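Local coordinates for protein dihydroorotase (PDB 3PNU) that probably catalyses the reversible cyclization of carbamoyl aspartate to dihydroorotate, a zinc-dependent step of de novo pyrimidine synthesis, at residues K98-D101 against E102-Y106; S167-A170 against K171-K175; D134-Y137 against L138-T141. All coordinates share one frame; numbering follows the deposited sequence.

Contact 1: K98-D101 against E102-Y106; sequences KNYD and EKFLY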
loop_
_atom_site.group_PDB
_atom_site.type_symbol
_atom_site.label_atom_id
_atom_site.label_comp_id
_atom_site.label_asym_id
_atom_site.label_seq_id
_atom_site.Cartn_x
_atom_site.Cartn_y
_atom_site.Cartn_z
ATOM N N LYS A 98 -18.600 -6.657 23.288
ATOM C CA LYS A 98 -18.114 -7.749 24.122
ATOM C C LYS A 98 -19.390 -8.526 24.449
ATOM O O LYS A 98 -20.465 -8.108 24.036
ATOM C CB LYS A 98 -17.380 -7.280 25.382
ATOM C CG LYS A 98 -18.270 -6.804 26.518
ATOM C CD LYS A 98 -17.439 -6.557 27.780
ATOM C CE LYS A 98 -18.330 -6.470 29.011
ATOM N NZ LYS A 98 -17.555 -6.261 30.272
ATOM N N ASN A 99 -19.287 -9.623 25.190
ATOM C CA ASN A 99 -20.458 -10.487 25.479
ATOM C C ASN A 99 -21.447 -9.987 26.528
ATOM O O ASN A 99 -21.746 -10.699 27.488
ATOM C CB ASN A 99 -19.977 -11.870 25.917
ATOM C CG ASN A 99 -19.057 -12.499 24.918
ATOM O OD1 ASN A 99 -19.152 -12.243 23.712
ATOM N ND2 ASN A 99 -18.151 -13.341 25.406
ATOM N N TYR A 100 -21.983 -8.789 26.344
ATOM C CA TYR A 100 -22.928 -8.236 27.304
ATOM C C TYR A 100 -24.130 -9.177 27.459
ATOM O O TYR A 100 -24.475 -9.887 26.522
ATOM C CB TYR A 100 -23.414 -6.873 26.839
ATOM C CG TYR A 100 -22.341 -5.829 26.625
ATOM C CD1 TYR A 100 -22.008 -5.375 25.343
ATOM C CD2 TYR A 100 -21.660 -5.287 27.698
ATOM C CE1 TYR A 100 -21.022 -4.391 25.153
ATOM C CE2 TYR A 100 -20.689 -4.309 27.517
ATOM C CZ TYR A 100 -20.374 -3.872 26.245
ATOM O OH TYR A 100 -19.393 -2.913 26.113
ATOM N N ASP A 101 -24.755 -9.184 28.640
ATOM C CA ASP A 101 -25.952 -10.016 28.886
ATOM C C ASP A 101 -27.236 -9.190 28.703
ATOM O O ASP A 101 -27.181 -7.966 28.588
ATOM C CB ASP A 101 -25.910 -10.632 30.287
ATOM C CG ASP A 101 -25.906 -9.587 31.384
ATOM O OD1 ASP A 101 -26.669 -8.600 31.299
ATOM O OD2 ASP A 101 -25.143 -9.764 32.347
ATOM N N GLU A 102 -28.382 -9.859 28.700
ATOM C CA GLU A 102 -29.661 -9.190 28.480
ATOM C C GLU A 102 -29.896 -8.091 29.507
ATOM O O GLU A 102 -30.251 -6.961 29.148
ATOM C CB GLU A 102 -30.805 -10.206 28.487
ATOM C CG GLU A 102 -32.153 -9.691 27.942
ATOM C CD GLU A 102 -32.863 -8.674 28.853
ATOM O OE1 GLU A 102 -33.740 -7.932 28.343
ATOM O OE2 GLU A 102 -32.552 -8.611 30.068
ATOM N N LYS A 103 -29.676 -8.407 30.779
ATOM C CA LYS A 103 -29.885 -7.429 31.843
ATOM C C LYS A 103 -29.105 -6.146 31.576
ATOM O O LYS A 103 -29.647 -5.049 31.688
ATOM C CB LYS A 103 -29.528 -8.019 33.221
ATOM C CG LYS A 103 -29.759 -7.048 34.377
ATOM C CD LYS A 103 -29.706 -7.702 35.767
ATOM C CE LYS A 103 -30.193 -6.698 36.828
ATOM N NZ LYS A 103 -30.303 -7.276 38.200
ATOM N N PHE A 104 -27.840 -6.264 31.213
ATOM C CA PHE A 104 -27.053 -5.061 30.952
ATOM C C PHE A 104 -27.544 -4.292 29.726
ATOM O O PHE A 104 -27.554 -3.052 29.717
ATOM C CB PHE A 104 -25.577 -5.390 30.772
ATOM C CG PHE A 104 -24.759 -4.210 30.333
ATOM C CD1 PHE A 104 -24.160 -3.379 31.260
ATOM C CD2 PHE A 104 -24.614 -3.914 28.984
ATOM C CE1 PHE A 104 -23.413 -2.286 30.855
ATOM C CE2 PHE A 104 -23.871 -2.825 28.577
ATOM C CZ PHE A 104 -23.268 -2.009 29.517
ATOM N N LEU A 105 -27.929 -5.035 28.691
ATOM C CA LEU A 105 -28.404 -4.429 27.454
ATOM C C LEU A 105 -29.711 -3.684 27.669
ATOM O O LEU A 105 -29.896 -2.600 27.117
ATOM C CB LEU A 105 -28.560 -5.480 26.349
ATOM C CG LEU A 105 -27.259 -6.081 25.797
ATOM C CD1 LEU A 105 -27.545 -7.243 24.844
ATOM C CD2 LEU A 105 -26.433 -5.021 25.114
ATOM N N TYR A 106 -30.612 -4.253 28.472
ATOM C CA TYR A 106 -31.893 -3.599 28.745
ATOM C C TYR A 106 -31.726 -2.233 29.419
ATOM O O TYR A 106 -32.498 -1.321 29.167
ATOM C CB TYR A 106 -32.817 -4.481 29.596
ATOM C CG TYR A 106 -34.114 -3.767 29.968
ATOM C CD1 TYR A 106 -35.214 -3.789 29.114
ATOM C CD2 TYR A 106 -34.223 -3.050 31.163
ATOM C CE1 TYR A 106 -36.390 -3.126 29.445
ATOM C CE2 TYR A 106 -35.390 -2.388 31.499
ATOM C CZ TYR A 106 -36.471 -2.431 30.640
ATOM O OH TYR A 106 -37.636 -1.771 30.973
#
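Tyr100 and Phe104 make the tight side of this local contact. Their side chains extend alongside each other in a common direction. The two ring planes are nearly parallel, at 11°, but offset so that little of one ring covers the other; the centroids are 4.7 Å from each other. The closest touch is Tyr100 CD2 to Phe104 CE2, at 3.4 Å, with the Phe104 atom lying over one face of the tyrosine ring. Lys98 CG also packs against a face of that ring, off toward its rim. Leu105 closes in on the base of the tyrosine, Leu105 CD2 lying 3.9 Å from Tyr100 CB. Beyond the two segments, Tyr100 OH is hydrogen-bonded to Phe96 O, and Leu105 packs on Ala144 and Met145 of helix 135-147.

Asp101 is the N-cap of helix 102-108, at the end of the loop that follows strand 90-93 of the TIM barrel. Its CG sits between the backbone N and the carbonyl carbon (chi1 62°), which swings the carboxylate over the first turn. There Asp101 OD1 accepts a short, nearly straight bond from Phe104 N, 2.6 Å long. Asp101 O accepts the next amide, Leu105 N, at 3.0 Å. The cap thus satisfies an amide that has no helical carbonyl before it.

The other side is loose. Asp101, Glu102 and Lys103 are exposed. Lys103 CB is 3.5 Å from Asp101 OD1. The extended lysine chain then leads away, while the Glu102 side chain reaches a bound phosphate ion, probably a crystallisation component.

Contact 2: S167-A170 against K171-K175; sequences SNFA and KIYEK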
loop_
_atom_site.group_PDB
_atom_site.type_symbol
_atom_site.label_atom_id
_atom_site.label_comp_id
_atom_site.label_asym_id
_atom_site.label_seq_id
_atom_site.Cartn_x
_atom_site.Cartn_y
_atom_site.Cartn_z
ATOM N N SER A 167 -13.437 -8.773 1.683
ATOM C CA SER A 167 -14.164 -9.793 0.945
ATOM C C SER A 167 -14.197 -11.108 1.697
ATOM O O SER A 167 -15.194 -11.799 1.651
ATOM C CB SER A 167 -13.586 -10.000 -0.436
ATOM O OG SER A 167 -13.841 -8.847 -1.219
ATOM N N ASN A 168 -13.126 -11.451 2.404
ATOM C CA ASN A 168 -13.124 -12.701 3.151
ATOM C C ASN A 168 -14.029 -12.622 4.368
ATOM O O ASN A 168 -14.421 -13.655 4.924
ATOM C CB ASN A 168 -11.691 -13.132 3.557
ATOM C CG ASN A 168 -10.800 -13.385 2.357
ATOM O OD1 ASN A 168 -11.255 -13.356 1.223
ATOM N ND2 ASN A 168 -9.530 -13.617 2.604
ATOM N N PHE A 169 -14.365 -11.408 4.791
ATOM C CA PHE A 169 -15.238 -11.232 5.952
ATOM C C PHE A 169 -16.722 -11.434 5.559
ATOM O O PHE A 169 -17.588 -11.557 6.402
ATOM C CB PHE A 169 -15.038 -9.856 6.563
ATOM C CG PHE A 169 -15.547 -9.755 7.966
ATOM C CD1 PHE A 169 -14.711 -10.047 9.031
ATOM C CD2 PHE A 169 -16.854 -9.412 8.221
ATOM C CE1 PHE A 169 -15.177 -9.978 10.323
ATOM C CE2 PHE A 169 -17.330 -9.345 9.512
ATOM C CZ PHE A 169 -16.499 -9.627 10.566
ATOM N N ALA A 170 -16.993 -11.478 4.261
ATOM C CA ALA A 170 -18.349 -11.643 3.762
ATOM C C ALA A 170 -19.066 -12.870 4.337
ATOM O O ALA A 170 -20.243 -12.793 4.702
ATOM C CB ALA A 170 -18.329 -11.714 2.229
ATOM N N LYS A 171 -18.365 -13.992 4.429
ATOM C CA LYS A 171 -18.978 -15.237 4.925
ATOM C C LYS A 171 -19.399 -15.056 6.362
ATOM O O LYS A 171 -20.377 -15.647 6.773
ATOM C CB LYS A 171 -18.021 -16.448 4.797
ATOM C CG LYS A 171 -16.797 -16.376 5.729
ATOM C CD LYS A 171 -15.595 -17.165 5.159
ATOM C CE LYS A 171 -14.301 -16.722 5.811
ATOM N NZ LYS A 171 -13.169 -16.846 4.885
ATOM N N ILE A 172 -18.667 -14.243 7.122
ATOM C CA ILE A 172 -19.043 -13.976 8.503
ATOM C C ILE A 172 -20.346 -13.147 8.578
ATOM O O ILE A 172 -21.294 -13.538 9.252
ATOM C CB ILE A 172 -17.920 -13.289 9.261
ATOM C CG1 ILE A 172 -16.723 -14.241 9.342
ATOM C CG2 ILE A 172 -18.387 -12.889 10.662
ATOM C CD1 ILE A 172 -15.504 -13.631 9.917
ATOM N N TYR A 173 -20.403 -12.010 7.896
ATOM C CA TYR A 173 -21.633 -11.236 7.862
ATOM C C TYR A 173 -22.819 -12.090 7.420
ATOM O O TYR A 173 -23.941 -11.881 7.852
ATOM C CB TYR A 173 -21.562 -10.099 6.840
ATOM C CG TYR A 173 -20.861 -8.882 7.278
ATOM C CD1 TYR A 173 -21.192 -8.263 8.498
ATOM C CD2 TYR A 173 -19.920 -8.262 6.461
ATOM C CE1 TYR A 173 -20.568 -7.116 8.900
ATOM C CE2 TYR A 173 -19.300 -7.072 6.863
ATOM C CZ TYR A 173 -19.621 -6.516 8.075
ATOM O OH TYR A 173 -19.010 -5.354 8.481
ATOM N N GLU A 174 -22.562 -13.017 6.515
ATOM C CA GLU A 174 -23.609 -13.849 5.984
ATOM C C GLU A 174 -24.139 -14.804 7.061
ATOM O O GLU A 174 -25.354 -14.946 7.209
ATOM C CB GLU A 174 -23.106 -14.599 4.744
ATOM C CG GLU A 174 -24.215 -15.245 3.937
ATOM C CD GLU A 174 -23.793 -15.659 2.533
ATOM O OE1 GLU A 174 -22.571 -15.742 2.267
ATOM O OE2 GLU A 174 -24.701 -15.896 1.699
ATOM N N LYS A 175 -23.255 -15.421 7.841
ATOM C CA LYS A 175 -23.728 -16.348 8.851
ATOM C C LYS A 175 -24.433 -15.605 9.992
ATOM O O LYS A 175 -25.438 -16.080 10.523
ATOM C CB LYS A 175 -22.633 -17.283 9.366
ATOM C CG LYS A 175 -21.718 -16.736 10.423
ATOM C CD LYS A 175 -20.856 -17.875 11.005
ATOM C CE LYS A 175 -19.984 -17.361 12.135
ATOM N NZ LYS A 175 -19.104 -18.406 12.717
HETATM O O HOH W 1 -16.137 -14.190 2.565
#
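The Phe169 ring meets Ile172 on one face and Tyr173 at its edge. Ile172 CD1 makes a CH-pi contact, 4.0 Å from the Phe169 ring centroid and shifted toward the rim. The edge of Phe169 is directed at a face of Tyr173, in a T-shaped pair with planes at 73°. Phe169 CE2 lies over the centre of the tyrosine ring, and Phe169 CD2 comes to 3.6 Å from Tyr173 CE2. With CG opposite the backbone N (chi1 -162°), the phenylalanine ring lies against both Ile172 and Tyr173.

These residues lead into and form the first turns of helix 170-179, which follows strand 152-154 in the TIM barrel. Both rings pack inward on Val154 of that strand, and Tyr173 also touches Ile185 and Met187 of strand 185-187. The tyrosine side chain is about 6 Å from that of the zinc ligand His155.

Phe169 O accepts from Tyr173 N at 3.2 Å, and weakly from Ile172 N. Glu174 N bonds to Ala170 O at 3.0 Å. Water 1 serves Lys171 N, which donates to it at 2.9 Å, and the water in turn donates to Ser167 O. Chi1 (68°) sets Lys171 CG between the backbone N and the carbonyl carbon. The nearly extended chain runs back past Asn168 O, with Lys171 CE 3.2 Å from that oxygen. Asn168 ND2 is bonded to Asp160 OD2.

Contact 3: D134-Y137 against L138-T141; sequences DIEY and LKPT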
loop_
_atom_site.group_PDB
_atom_site.type_symbol
_atom_site.label_atom_id
_atom_site.label_comp_id
_atom_site.label_asym_id
_atom_site.label_seq_id
_atom_site.Cartn_x
_atom_site.Cartn_y
_atom_site.Cartn_z
ATOM N N ASP A 134 -17.886 -17.708 16.905
ATOM C CA ASP A 134 -18.596 -18.920 17.248
ATOM C C ASP A 134 -20.034 -18.507 17.552
ATOM O O ASP A 134 -20.258 -17.579 18.331
ATOM C CB ASP A 134 -17.946 -19.548 18.486
ATOM C CG ASP A 134 -18.717 -20.749 19.011
ATOM O OD1 ASP A 134 -19.166 -20.697 20.182
ATOM O OD2 ASP A 134 -18.905 -21.713 18.241
ATOM N N ILE A 135 -21.004 -19.178 16.942
ATOM C CA ILE A 135 -22.409 -18.811 17.138
ATOM C C ILE A 135 -22.931 -18.871 18.581
ATOM O O ILE A 135 -23.623 -17.940 18.999
ATOM C CB ILE A 135 -23.345 -19.600 16.216
ATOM C CG1 ILE A 135 -23.139 -19.145 14.769
ATOM C CG2 ILE A 135 -24.794 -19.370 16.605
ATOM C CD1 ILE A 135 -23.364 -17.649 14.565
ATOM N N GLU A 136 -22.607 -19.919 19.345
ATOM C CA GLU A 136 -23.099 -19.996 20.727
ATOM C C GLU A 136 -22.447 -18.967 21.639
ATOM O O GLU A 136 -23.090 -18.394 22.507
ATOM C CB GLU A 136 -22.990 -21.416 21.295
ATOM C CG GLU A 136 -23.960 -22.380 20.589
ATOM C CD GLU A 136 -25.450 -21.976 20.729
ATOM O OE1 GLU A 136 -25.881 -21.613 21.850
ATOM O OE2 GLU A 136 -26.195 -22.045 19.715
ATOM N N TYR A 137 -21.169 -18.732 21.429
ATOM C CA TYR A 137 -20.445 -17.741 22.200
ATOM C C TYR A 137 -21.116 -16.341 22.089
ATOM O O TYR A 137 -21.244 -15.626 23.071
ATOM C CB TYR A 137 -19.018 -17.719 21.686
ATOM C CG TYR A 137 -18.113 -16.696 22.292
ATOM C CD1 TYR A 137 -17.559 -16.892 23.557
ATOM C CD2 TYR A 137 -17.760 -15.550 21.579
ATOM C CE1 TYR A 137 -16.699 -15.954 24.116
ATOM C CE2 TYR A 137 -16.900 -14.606 22.124
ATOM C CZ TYR A 137 -16.372 -14.814 23.392
ATOM O OH TYR A 137 -15.516 -13.881 23.938
ATOM N N LEU A 138 -21.560 -15.975 20.889
ATOM C CA LEU A 138 -22.201 -14.685 20.670
ATOM C C LEU A 138 -23.728 -14.714 20.803
ATOM O O LEU A 138 -24.351 -13.672 20.911
ATOM C CB LEU A 138 -21.867 -14.183 19.259
ATOM C CG LEU A 138 -20.399 -13.931 18.934
ATOM C CD1 LEU A 138 -20.220 -13.747 17.435
ATOM C CD2 LEU A 138 -19.854 -12.734 19.719
ATOM N N LYS A 139 -24.336 -15.888 20.815
ATOM C CA LYS A 139 -25.800 -15.948 20.808
ATOM C C LYS A 139 -26.575 -15.143 21.858
ATOM O O LYS A 139 -27.453 -14.351 21.506
ATOM C CB LYS A 139 -26.302 -17.404 20.772
ATOM C CG LYS A 139 -27.829 -17.516 20.771
ATOM C CD LYS A 139 -28.337 -18.886 20.320
ATOM C CE LYS A 139 -28.174 -19.082 18.811
ATOM N NZ LYS A 139 -28.682 -20.410 18.342
ATOM N N PRO A 140 -26.265 -15.326 23.145
ATOM C CA PRO A 140 -27.061 -14.572 24.133
ATOM C C PRO A 140 -27.104 -13.066 23.866
ATOM O O PRO A 140 -28.174 -12.460 23.883
ATOM C CB PRO A 140 -26.352 -14.878 25.461
ATOM C CG PRO A 140 -25.650 -16.186 25.220
ATOM C CD PRO A 140 -25.210 -16.129 23.782
ATOM N N THR A 141 -25.938 -12.483 23.619
ATOM C CA THR A 141 -25.822 -11.059 23.360
ATOM C C THR A 141 -26.542 -10.600 22.093
ATOM O O THR A 141 -27.310 -9.637 22.132
ATOM C CB THR A 141 -24.375 -10.684 23.225
ATOM O OG1 THR A 141 -23.664 -11.180 24.364
ATOM C CG2 THR A 141 -24.210 -9.151 23.096
#
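Glu136 and Lys139 lie side by side and point the same way, one helical turn apart. Glu136 OE2 and Lys139 NZ form a salt bridge at 3.3 Å, whose hydrogen bond is weak. Both chains bend to meet. The glutamate turns at chi2 (-60°) and the lysine at chi3 (-73°), and these bends bring the two charged ends together beside the helix. Glu136 is exposed and Lys139 partly so.

Ile135 crosses the same lysine at a slant. The Ile135 CG2 branch is 4.0 Å from Lys139 CE, so the lysine has an apolar neighbour as well as a charged one. The isoleucine also touches Phe180 of a nearby loop.

Tyr137 and Leu138 likewise cross at a slant. Tyr137 CD2 meets Leu138 CD2 at 4.0 Å. The leucine is buried and packs on Phe97. At the far end of the tyrosine, Tyr137 OH is probably hydrogen-bonded to Asn99 ND2.

The backbone bonds of this turn are uneven. Leu138 N donates to Asp134 O at 3.3 Å. Lys139 N has two weak acceptors, Ile135 O and Glu136 O. Pro140 has no amide hydrogen to offer. Its ring carbon, Pro140 CD, sits 3.4 Å from Glu136 O, where a helical donor would otherwise be, and the helix is kinked at this point.

Asp134 stands just before the first turn. Tyr137 N donates to Asp134 OD1 at 3.1 Å, reaching it from above the carboxylate plane, 43° out of it. This is an aspartate N-cap followed by an i to i+3 salt bridge in the first turns of helix 135-147, on the outside of the TIM barrel.

How the contacts relate
All three contacts lie at helix starts in the amidohydrolase-type barrel. Contacts 1 and 2 are both partly buried, and contact 2 lies nearest the chain centre, its rings on barrel strands near the zinc site. Contact 3 is a surface contact, away from the zinc site and the predicted substrate residues. Contacts 1 and 3 each have an aspartate N-cap, but one adds offset aromatic rings and the other a salt bridge. Contact 2 uses a T-shaped pair and a water instead. Contacts 1 and 3 join helices 102-108 and 135-147: Tyr100 O and Thr141 OG1 are 2.6 Å apart, probably hydrogen-bonded, Leu105 packs on Thr141, and Asn99 meets Tyr137. Contact 2 meets contact 3 by light packing of Lys175 on Ile135, and does not touch contact 1.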